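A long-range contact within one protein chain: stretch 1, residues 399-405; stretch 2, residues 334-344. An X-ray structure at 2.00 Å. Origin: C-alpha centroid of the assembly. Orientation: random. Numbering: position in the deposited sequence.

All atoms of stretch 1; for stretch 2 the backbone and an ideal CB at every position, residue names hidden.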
# COMPACT_ATOMS: atom_id res chain seq x y z
N ALA A 399 -4.80 -4.60 18.07
CA ALA A 399 -4.09 -5.26 19.17
C ALA A 399 -2.64 -5.55 18.75
O ALA A 399 -1.70 -5.29 19.52
CB ALA A 399 -4.81 -6.51 19.61
N TRP A 400 -2.47 -6.08 17.53
CA TRP A 400 -1.15 -6.39 17.01
C TRP A 400 -0.35 -5.11 16.79
O TRP A 400 0.83 -5.03 17.14
CB TRP A 400 -1.26 -7.23 15.74
CG TRP A 400 -1.51 -8.67 16.03
CD1 TRP A 400 -2.71 -9.32 16.01
CD2 TRP A 400 -0.54 -9.65 16.41
NE1 TRP A 400 -2.55 -10.62 16.36
CE2 TRP A 400 -1.23 -10.86 16.61
CE3 TRP A 400 0.84 -9.62 16.62
CZ2 TRP A 400 -0.58 -12.03 16.98
CZ3 TRP A 400 1.49 -10.78 17.00
CH2 TRP A 400 0.78 -11.97 17.17
N TRP A 401 -1.01 -4.09 16.24
CA TRP A 401 -0.44 -2.76 16.04
C TRP A 401 0.08 -2.20 17.37
O TRP A 401 1.23 -1.76 17.46
CB TRP A 401 -1.49 -1.84 15.41
CG TRP A 401 -0.96 -0.53 14.92
CD1 TRP A 401 -0.60 -0.22 13.64
CD2 TRP A 401 -0.79 0.68 15.69
NE1 TRP A 401 -0.22 1.09 13.56
CE2 TRP A 401 -0.31 1.67 14.80
CE3 TRP A 401 -0.97 1.02 17.03
CZ2 TRP A 401 -0.01 2.96 15.22
CZ3 TRP A 401 -0.68 2.30 17.45
CH2 TRP A 401 -0.21 3.26 16.55
N ARG A 402 -0.77 -2.24 18.41
CA ARG A 402 -0.44 -1.74 19.74
C ARG A 402 0.80 -2.47 20.27
O ARG A 402 1.74 -1.83 20.77
CB ARG A 402 -1.63 -1.92 20.69
CG ARG A 402 -1.32 -1.58 22.14
CD ARG A 402 -2.48 -1.81 23.09
NE ARG A 402 -2.04 -1.80 24.48
CZ ARG A 402 -1.30 -2.75 25.06
NH1 ARG A 402 -1.06 -3.88 24.43
NH2 ARG A 402 -0.78 -2.53 26.26
N ASN A 403 0.78 -3.80 20.18
CA ASN A 403 1.85 -4.65 20.70
C ASN A 403 3.22 -4.20 20.16
O ASN A 403 4.19 -4.06 20.91
CB ASN A 403 1.60 -6.14 20.41
CG ASN A 403 2.37 -7.04 21.36
OD1 ASN A 403 2.05 -7.10 22.54
ND2 ASN A 403 3.37 -7.74 20.86
N MET A 404 3.28 -3.93 18.86
CA MET A 404 4.50 -3.44 18.23
C MET A 404 4.77 -1.97 18.60
O MET A 404 5.90 -1.62 18.91
CB MET A 404 4.41 -3.62 16.71
CG MET A 404 4.43 -5.08 16.30
SD MET A 404 4.36 -5.31 14.51
CE MET A 404 2.61 -5.60 14.27
N ALA A 405 3.72 -1.14 18.62
CA ALA A 405 3.83 0.31 18.90
C ALA A 405 4.35 0.59 20.31
O ALA A 405 4.98 1.61 20.56
CB ALA A 405 2.49 0.99 18.69
N UNK A 334 0.58 -17.66 13.26
CA UNK A 334 1.98 -17.97 12.96
C UNK A 334 2.90 -17.25 13.95
O UNK A 334 3.88 -17.82 14.41
CB UNK A 334 2.33 -17.57 11.52
N UNK A 335 2.57 -15.99 14.26
CA UNK A 335 3.40 -15.19 15.14
C UNK A 335 3.32 -15.68 16.59
O UNK A 335 4.34 -15.69 17.29
CB UNK A 335 2.99 -13.72 15.06
N UNK A 336 2.13 -16.12 17.03
CA UNK A 336 1.96 -16.72 18.35
C UNK A 336 2.79 -18.01 18.44
O UNK A 336 3.60 -18.16 19.33
CB UNK A 336 0.48 -17.01 18.63
N UNK A 337 2.61 -18.93 17.49
CA UNK A 337 3.26 -20.24 17.60
C UNK A 337 4.79 -20.09 17.45
O UNK A 337 5.54 -20.86 18.06
CB UNK A 337 2.71 -21.20 16.54
N UNK A 338 5.28 -19.10 16.69
CA UNK A 338 6.74 -18.90 16.55
C UNK A 338 7.25 -17.85 17.54
O UNK A 338 8.42 -17.49 17.51
CB UNK A 338 7.09 -18.48 15.12
N UNK A 339 6.36 -17.35 18.41
CA UNK A 339 6.67 -16.49 19.58
C UNK A 339 7.27 -15.15 19.14
O UNK A 339 8.28 -14.71 19.69
CB UNK A 339 7.64 -17.20 20.53
N UNK A 340 6.61 -14.50 18.18
CA UNK A 340 7.02 -13.19 17.65
C UNK A 340 6.01 -12.14 18.11
O UNK A 340 4.80 -12.32 17.96
CB UNK A 340 7.12 -13.21 16.12
N UNK A 341 6.48 -11.02 18.71
CA UNK A 341 5.58 -9.99 19.23
C UNK A 341 5.09 -8.98 18.17
O UNK A 341 4.77 -7.84 18.49
CB UNK A 341 6.29 -9.23 20.35
N UNK A 342 4.99 -9.45 16.93
CA UNK A 342 4.54 -8.66 15.81
C UNK A 342 4.35 -9.55 14.60
O UNK A 342 4.42 -10.79 14.71
CB UNK A 342 5.53 -7.53 15.51
N UNK A 343 4.13 -8.92 13.44
CA UNK A 343 4.03 -9.66 12.20
C UNK A 343 4.95 -9.01 11.15
O UNK A 343 5.51 -7.94 11.39
CB UNK A 343 2.58 -9.70 11.71
N UNK A 344 5.09 -9.68 9.99
CA UNK A 344 6.16 -9.43 9.04
C UNK A 344 5.64 -8.86 7.71
O UNK A 344 4.63 -9.30 7.16
CB UNK A 344 6.93 -10.73 8.79

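Stretch 1 is helical throughout and offers stretch 2 three side chains: the indole of Trp 400, the amide of Asn 403 and the thioether of Met 404. Position 334 lies in the last turn of a helix, and its ideal CB has nothing of stretch 1 within 5.5 Å, so this contact hardly restricts it. It is Asn 334.

At position 335 the CA-to-CB bond points toward stretch 1, and the ideal CB already lies 3.5 Å from Trp 400 CH2. A small side chain such as alanine, serine or cysteine would suit, or one that turns off the indole. The residue is Ser 335, whose CB stands 3.6 Å from Trp 400 CH2. With chi1 in the m well, Ser 335 OG donates a hydrogen bond to O of residue 342 (2.6 Å), tying the helix to the loop that follows.

Position 336 points sideways, with its ideal CB 5.3 Å from Trp 400 CH2. That leaves room for one more apolar carbon at the ring, as valine, isoleucine or leucine could supply. It is Val 336, and its CG2 reaches the edge of the indole, 4.1 Å from Trp 400 CZ2.

Positions 337, 338 and 339 are out of reach of stretch 1, which sets no preference at the first two, so many side chains would suit. Val 337 closes the helical segment. Thr 338 OG1 donates a hydrogen bond to Asn 334 O (2.7 Å). At 339 phi is positive, 64°, which favours glycine, asparagine or aspartate; the residue is nevertheless Gln 339, at a Schellman motif.

Position 340 has extended angles and a sideways CB with no close neighbour in stretch 1, so many residues would fit, beta-branched ones among them. Val 340 meets the indole through its backbone: its O lies 3.8 Å from Trp 400 CZ3, near the ring plane.

At position 341, phi of -83° is compatible with proline, and the ideal CB is 3.3 Å from Asn 403 ND2, leaving little space on that side. The backbone O of 341 accepts the one hydrogen bond between the stretches, from Asn 403 ND2 at 2.8 Å, but any side chain would leave that carbonyl in place. Proline or another compact residue would suit. It is Pro 341, with its CB 3.5 Å from Asn 403 ND2. Met 404 CG packs against Pro 341 O at 3.5 Å.

Position 342 is the most restrictive. Its angles, -172°/-170°, are very extended, and an ideal CB would lie 2.7 Å from Met 404 SD, a clash. Glycine is the clear expectation, and Gly 342 lets Met 404 SD approach its CA to 3.6 Å.

At position 343 the CB points sideways, 4.8 Å from Met 404 CE and 5.2 Å from Trp 400 CE3. A long, flexible apolar side chain, methionine above all, could reach the indole; leucine would reach less far. Met 343 does so: its CE lies over one face, 3.9 Å from Trp 400 CG, and its SD sits 4.5 Å from the centroid of the Trp 400 five-membered ring, combining CH-pi and sulfur-aromatic contacts.

Position 344 points away from stretch 1, which therefore sets no preference. It is Phe 344.

Stretch 2, residues 334-344: NSVVTQVPGMF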
# COMPACT_ATOMS: atom_id res chain seq x y z
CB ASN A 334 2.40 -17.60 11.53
CG ASN A 334 3.89 -17.69 11.28
OD1 ASN A 334 4.56 -16.67 11.14
ND2 ASN A 334 4.43 -18.90 11.21
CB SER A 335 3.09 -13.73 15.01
OG SER A 335 3.78 -13.19 13.89
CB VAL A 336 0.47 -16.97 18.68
CG1 VAL A 336 0.31 -17.78 19.97
CG2 VAL A 336 -0.32 -15.67 18.76
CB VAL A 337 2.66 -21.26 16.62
CG1 VAL A 337 3.05 -21.01 15.18
CG2 VAL A 337 3.00 -22.69 17.02
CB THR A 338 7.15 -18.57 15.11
OG1 THR A 338 6.56 -17.34 14.69
CG2 THR A 338 6.78 -19.67 14.14
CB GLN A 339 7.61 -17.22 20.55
CG GLN A 339 6.96 -18.42 21.22
CD GLN A 339 7.94 -19.08 22.16
OE1 GLN A 339 8.78 -19.87 21.76
NE2 GLN A 339 7.87 -18.72 23.43
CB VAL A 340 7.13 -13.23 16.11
CG1 VAL A 340 7.60 -11.89 15.55
CG2 VAL A 340 8.04 -14.35 15.63
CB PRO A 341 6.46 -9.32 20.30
CG PRO A 341 7.84 -9.39 19.72
CD PRO A 341 7.89 -10.75 19.03
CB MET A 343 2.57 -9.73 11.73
CG MET A 343 1.68 -10.44 12.72
SD MET A 343 -0.03 -10.67 12.14
CE MET A 343 -0.68 -9.00 12.26
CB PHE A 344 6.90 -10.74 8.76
CG PHE A 344 7.69 -11.27 9.93
CD1 PHE A 344 8.83 -10.62 10.36
CD2 PHE A 344 7.29 -12.42 10.59
CE1 PHE A 344 9.56 -11.11 11.43
CE2 PHE A 344 8.02 -12.91 11.66
CZ PHE A 344 9.16 -12.25 12.08
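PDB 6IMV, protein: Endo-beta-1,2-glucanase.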